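PDB 5ZFG: glutathione S-transferase from Bombyx mori, which metabolises the insecticide diazinon and probably transfers glutathione to electrophilic substrates. Local coordinates for residues L15-A20 with F161-N165; M168-A172 with A204-Q209. All coordinates share one frame; numbering follows the deposited sequence.

Contact 1: L15-A20 with F161-N165. With EDO (1,2-ethanediol), chain G.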
loop_
_atom_site.group_PDB
_atom_site.type_symbol
_atom_site.label_atom_id
_atom_site.label_comp_id
_atom_site.label_asym_id
_atom_site.label_seq_id
_atom_site.Cartn_x
_atom_site.Cartn_y
_atom_site.Cartn_z
ATOM N N LEU B 15 -16.097 -1.106 1.142
ATOM C CA LEU B 15 -16.873 -1.199 -0.090
ATOM C C LEU B 15 -16.064 -1.854 -1.190
ATOM O O LEU B 15 -16.589 -2.665 -1.958
ATOM C CB LEU B 15 -17.346 0.180 -0.551
ATOM C CG LEU B 15 -18.059 1.043 0.508
ATOM C CD1 LEU B 15 -18.158 2.488 0.030
ATOM C CD2 LEU B 15 -19.445 0.498 0.792
ATOM N N SER B 16 -14.773 -1.523 -1.270
ATOM C CA SER B 16 -13.942 -2.060 -2.343
ATOM C C SER B 16 -13.819 -3.573 -2.232
ATOM O O SER B 16 -13.864 -4.284 -3.245
ATOM C CB SER B 16 -12.555 -1.410 -2.305
ATOM O OG SER B 16 -12.638 -0.018 -2.499
ATOM N N VAL B 17 -13.641 -4.079 -1.011
ATOM C CA VAL B 17 -13.520 -5.520 -0.831
ATOM C C VAL B 17 -14.845 -6.198 -1.174
ATOM O O VAL B 17 -14.869 -7.243 -1.831
ATOM C CB VAL B 17 -13.054 -5.870 0.594
ATOM C CG1 VAL B 17 -13.097 -7.388 0.823
ATOM C CG2 VAL B 17 -11.612 -5.360 0.859
ATOM N N ARG B 18 -15.964 -5.583 -0.796
ATOM C CA ARG B 18 -17.252 -6.198 -1.127
ATOM C C ARG B 18 -17.470 -6.254 -2.635
ATOM O O ARG B 18 -17.937 -7.272 -3.155
ATOM C CB ARG B 18 -18.387 -5.452 -0.423
ATOM C CG ARG B 18 -18.387 -5.702 1.087
ATOM C CD ARG B 18 -19.349 -4.780 1.842
ATOM N NE ARG B 18 -20.652 -4.828 1.196
ATOM C CZ ARG B 18 -21.492 -3.805 1.100
ATOM N NH1 ARG B 18 -21.205 -2.632 1.640
ATOM N NH2 ARG B 18 -22.632 -3.963 0.449
ATOM N N GLN B 19 -17.147 -5.172 -3.350
ATOM C CA GLN B 19 -17.293 -5.162 -4.803
ATOM C C GLN B 19 -16.453 -6.260 -5.451
ATOM O O GLN B 19 -16.937 -6.986 -6.325
ATOM C CB GLN B 19 -16.922 -3.788 -5.358
ATOM C CG GLN B 19 -17.898 -2.699 -4.943
ATOM C CD GLN B 19 -17.421 -1.357 -5.387
ATOM O OE1 GLN B 19 -16.246 -1.011 -5.194
ATOM N NE2 GLN B 19 -18.312 -0.579 -5.991
ATOM N N ALA B 20 -15.205 -6.429 -5.004
ATOM C CA ALA B 20 -14.375 -7.499 -5.549
ATOM C C ALA B 20 -14.980 -8.881 -5.281
ATOM O O ALA B 20 -15.008 -9.738 -6.173
ATOM C CB ALA B 20 -12.960 -7.419 -4.971
ATOM N N PHE B 161 -11.680 -0.389 -7.910
ATOM C CA PHE B 161 -12.612 -0.225 -6.793
ATOM C C PHE B 161 -12.145 0.802 -5.776
ATOM O O PHE B 161 -12.945 1.685 -5.423
ATOM C CB PHE B 161 -12.911 -1.568 -6.108
ATOM C CG PHE B 161 -13.443 -2.616 -7.033
ATOM C CD1 PHE B 161 -14.530 -2.352 -7.863
ATOM C CD2 PHE B 161 -12.841 -3.870 -7.085
ATOM C CE1 PHE B 161 -14.998 -3.329 -8.744
ATOM C CE2 PHE B 161 -13.312 -4.858 -7.947
ATOM C CZ PHE B 161 -14.394 -4.580 -8.781
ATOM N N PRO B 162 -10.900 0.773 -5.269
ATOM C CA PRO B 162 -10.521 1.809 -4.299
ATOM C C PRO B 162 -10.582 3.201 -4.896
ATOM O O PRO B 162 -11.030 4.133 -4.212
ATOM C CB PRO B 162 -9.092 1.393 -3.880
ATOM C CG PRO B 162 -9.054 -0.106 -4.157
ATOM C CD PRO B 162 -9.839 -0.234 -5.425
ATOM N N LEU B 163 -10.184 3.365 -6.166
ATOM C CA LEU B 163 -10.240 4.700 -6.756
ATOM C C LEU B 163 -11.683 5.138 -6.986
ATOM O O LEU B 163 -12.016 6.314 -6.792
ATOM C CB LEU B 163 -9.445 4.734 -8.062
ATOM C CG LEU B 163 -7.935 4.432 -7.908
ATOM C CD1 LEU B 163 -7.289 4.091 -9.252
ATOM C CD2 LEU B 163 -7.251 5.632 -7.256
ATOM N N ILE B 164 -12.555 4.202 -7.376
ATOM C CA ILE B 164 -13.970 4.543 -7.549
ATOM C C ILE B 164 -14.545 5.055 -6.235
ATOM O O ILE B 164 -15.187 6.109 -6.174
ATOM C CB ILE B 164 -14.767 3.329 -8.060
ATOM C CG1 ILE B 164 -14.536 3.114 -9.566
ATOM C CG2 ILE B 164 -16.262 3.528 -7.715
ATOM C CD1 ILE B 164 -15.145 4.203 -10.440
ATOM N N ASN B 165 -14.298 4.323 -5.153
ATOM C CA ASN B 165 -14.879 4.685 -3.871
ATOM C C ASN B 165 -14.237 5.929 -3.258
ATOM O O ASN B 165 -14.904 6.657 -2.514
ATOM C CB ASN B 165 -14.804 3.477 -2.947
ATOM C CG ASN B 165 -15.748 2.385 -3.397
ATOM O OD1 ASN B 165 -16.945 2.647 -3.580
ATOM N ND2 ASN B 165 -15.238 1.179 -3.601
HETATM C C1 EDO G . -22.390 -6.956 -1.151
HETATM O O1 EDO G . -22.158 -7.249 0.237
HETATM C C2 EDO G . -23.802 -6.423 -1.406
HETATM O O2 EDO G . -24.309 -6.925 -2.667
#
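The side-chain amide of Asn165 faces Ser16 and Gln19 across the interface between the thioredoxin-like N-terminal domain and the all-helical C-terminal domain of the GST fold. The local axes of 15-20 and 161-165, on helices 12-23 and 160-172, run at 132° to each other. Asn165 ND2 gives one hydrogen bond to Ser16 OG (3.1 Å) and another to Gln19 OE1 (2.9 Å). Both acceptors lie slightly out of the Asn165 amide plane. The side chains of Gln19 and Asn165 reach in from opposing helices with their amide planes 37° apart, and ND2 sits above the carbonyl plane of Gln19, off its lone pairs. Other bonds fix the same groups: Asn165 OD1 to Ser201 OG, Gln19 NE2 to the Leu197 carbonyl, and Ser16 OG to the Pro12 carbonyl. With an alanine at Asn165, Ser16 OG and Gln19 OE1 would probably lose this shared donor, and Ser201 OG its bond to OD1. Leu15 CD1 lies 3.8 Å from Asn165 OD1, an apolar flank to the polar cluster.

Gln19 and Phe161 run past one another, pointing opposite ways. The Phe161 CG stands beside its own backbone N (chi1 -56°), which lays the ring against helix 12-23. Gln19 CB sits over one ring face, toward the rim, in a CH-pi contact 3.9 Å from the centroid. Farther along the ring, Phe161 CE2 touches Ala20 CB at 3.9 Å.

Contact 2: M168-A172 with A204-Q209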
loop_
_atom_site.group_PDB
_atom_site.type_symbol
_atom_site.label_atom_id
_atom_site.label_comp_id
_atom_site.label_asym_id
_atom_site.label_seq_id
_atom_site.Cartn_x
_atom_site.Cartn_y
_atom_site.Cartn_z
ATOM N N MET B 168 -16.081 8.546 -5.246
ATOM C CA MET B 168 -17.462 8.606 -4.783
ATOM C C MET B 168 -17.627 9.604 -3.643
ATOM O O MET B 168 -18.667 10.269 -3.551
ATOM C CB MET B 168 -17.926 7.201 -4.372
ATOM C CG MET B 168 -19.300 7.171 -3.664
ATOM S SD MET B 168 -19.194 7.489 -1.888
ATOM C CE MET B 168 -18.505 5.905 -1.376
ATOM N N THR B 169 -16.606 9.764 -2.784
ATOM C CA THR B 169 -16.754 10.704 -1.681
ATOM C C THR B 169 -16.736 12.149 -2.163
ATOM O O THR B 169 -17.279 13.022 -1.478
ATOM C CB THR B 169 -15.671 10.512 -0.617
ATOM O OG1 THR B 169 -14.404 10.950 -1.133
ATOM C CG2 THR B 169 -15.591 9.049 -0.157
ATOM N N LEU B 170 -16.133 12.423 -3.322
ATOM C CA LEU B 170 -16.268 13.748 -3.911
ATOM C C LEU B 170 -17.702 13.976 -4.375
ATOM O O LEU B 170 -18.290 15.034 -4.112
ATOM C CB LEU B 170 -15.285 13.924 -5.071
ATOM C CG LEU B 170 -13.811 13.928 -4.644
ATOM C CD1 LEU B 170 -12.898 13.718 -5.849
ATOM C CD2 LEU B 170 -13.441 15.225 -3.908
ATOM N N GLU B 171 -18.292 12.988 -5.053
ATOM C CA GLU B 171 -19.691 13.144 -5.445
ATOM C C GLU B 171 -20.589 13.321 -4.226
ATOM O O GLU B 171 -21.569 14.080 -4.275
ATOM C CB GLU B 171 -20.174 11.957 -6.286
ATOM C CG GLU B 171 -21.620 12.172 -6.786
ATOM C CD GLU B 171 -22.187 11.022 -7.614
ATOM O OE1 GLU B 171 -21.471 10.040 -7.902
ATOM O OE2 GLU B 171 -23.380 11.108 -7.984
ATOM N N ALA B 172 -20.258 12.658 -3.117
ATOM C CA ALA B 172 -21.096 12.731 -1.925
ATOM C C ALA B 172 -21.205 14.146 -1.388
ATOM O O ALA B 172 -22.208 14.487 -0.755
ATOM C CB ALA B 172 -20.553 11.803 -0.838
ATOM N N ALA B 204 -23.472 3.539 0.295
ATOM C CA ALA B 204 -22.604 4.300 1.188
ATOM C C ALA B 204 -22.685 5.794 0.893
ATOM O O ALA B 204 -22.689 6.608 1.821
ATOM C CB ALA B 204 -21.156 3.825 1.057
ATOM N N MET B 205 -22.724 6.173 -0.393
ATOM C CA MET B 205 -22.770 7.591 -0.746
ATOM C C MET B 205 -23.957 8.273 -0.089
ATOM O O MET B 205 -23.827 9.385 0.442
ATOM C CB MET B 205 -22.830 7.778 -2.266
ATOM C CG MET B 205 -22.732 9.257 -2.712
ATOM S SD MET B 205 -22.680 9.407 -4.515
ATOM C CE MET B 205 -24.418 9.160 -4.918
ATOM N N LYS B 206 -25.124 7.612 -0.094
ATOM C CA LYS B 206 -26.298 8.201 0.545
ATOM C C LYS B 206 -26.107 8.337 2.052
ATOM O O LYS B 206 -26.621 9.288 2.656
ATOM C CB LYS B 206 -27.548 7.374 0.238
ATOM C CG LYS B 206 -27.929 7.301 -1.242
ATOM C CD LYS B 206 -28.265 8.675 -1.841
ATOM C CE LYS B 206 -29.231 9.488 -0.969
ATOM N NZ LYS B 206 -30.467 8.733 -0.596
ATOM N N GLU B 207 -25.370 7.414 2.678
ATOM C CA GLU B 207 -25.063 7.569 4.098
ATOM C C GLU B 207 -24.118 8.740 4.325
ATOM O O GLU B 207 -24.345 9.576 5.206
ATOM C CB GLU B 207 -24.457 6.282 4.658
ATOM C CG GLU B 207 -25.454 5.168 4.835
ATOM C CD GLU B 207 -24.867 3.971 5.565
ATOM O OE1 GLU B 207 -23.815 4.124 6.218
ATOM O OE2 GLU B 207 -25.462 2.877 5.483
ATOM N N ILE B 208 -23.046 8.812 3.535
ATOM C CA ILE B 208 -22.090 9.907 3.646
ATOM C C ILE B 208 -22.764 11.246 3.368
ATOM O O ILE B 208 -22.387 12.274 3.947
ATOM C CB ILE B 208 -20.900 9.635 2.707
ATOM C CG1 ILE B 208 -20.170 8.374 3.174
ATOM C CG2 ILE B 208 -19.944 10.835 2.634
ATOM C CD1 ILE B 208 -19.157 7.846 2.191
ATOM N N GLN B 209 -23.768 11.258 2.495
ATOM C CA GLN B 209 -24.624 12.432 2.326
ATOM C C GLN B 209 -25.560 12.555 3.523
ATOM O O GLN B 209 -25.512 13.530 4.271
ATOM C CB GLN B 209 -25.445 12.343 1.040
ATOM C CG GLN B 209 -24.674 12.550 -0.244
ATOM C CD GLN B 209 -25.472 12.123 -1.463
ATOM O OE1 GLN B 209 -26.451 11.386 -1.345
ATOM N NE2 GLN B 209 -25.059 12.587 -2.642
#
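Met168 lays its CG and sulfur over the CB of Met205, with SD 3.7 Å from that CB. This is helix-to-helix packing inside the all-helical C-terminal domain of the GST fold. Helices 160-172 and 195-208 run the same general way here, their local axes 43° apart and 9.2 Å at closest approach. No hydrogen bond joins the two segments, and the packing is mainly apolar.

The two methionine side chains cross at a slant. Met168 leaves its helix with CG anti to the backbone N (chi1 171°), then bends twice, which turns SD and CE along the surface of helix 195-208. Its end meets the end of Ile208 tip to tip, with SD 4.1 Å from Ile208 CD1. The methyl CE also reaches Ala204 CB at 4.2 Å. Leu15 of helix 12-23 and Trp198 pack on the same methionine.

Ala172 fits between two residues one turn apart on the other helix. Its CB is 3.8 Å from Met205 CG and 3.7 Å from Ile208 CG2. Beside it, Gln209 CG lies 3.2 Å from the Ala172 carbonyl oxygen.

Met205 runs extended to its sulfur and turns only at the last bond. Its end crosses the extended chain of Glu171 at about a right angle. The carboxylate of Glu171 has polar partners on helix 181-193: OE1 accepts a hydrogen bond from Tyr187 OH and forms a salt bridge with Lys191 NZ. These bonds hold the acid group where it flanks the thioether, and Glu171 CD lies 3.5 Å from Met205 SD.

In the fold
Helix 160-172 serves both contacts, its earlier part in contact 1 and its last turn in contact 2. Their centres are about 14 Å apart. Contact 1 joins the N-terminal and C-terminal domains; its centre lies about 3 Å from the centre of the chain, and all its touching residues are buried. Contact 2 stays within the C-terminal domain, its centre about 13 Å from that of the chain, and is only partly buried. The two meet at Leu15: its CD1 lies 3.4 Å from Ala204 CB and 3.7 Å from Met168 CE. Helix 195-208 also reaches contact 1, where Leu197 and Ser201 bond to its amides. Three helices, 12-23, 160-172 and 195-208, thus share one continuous packing region.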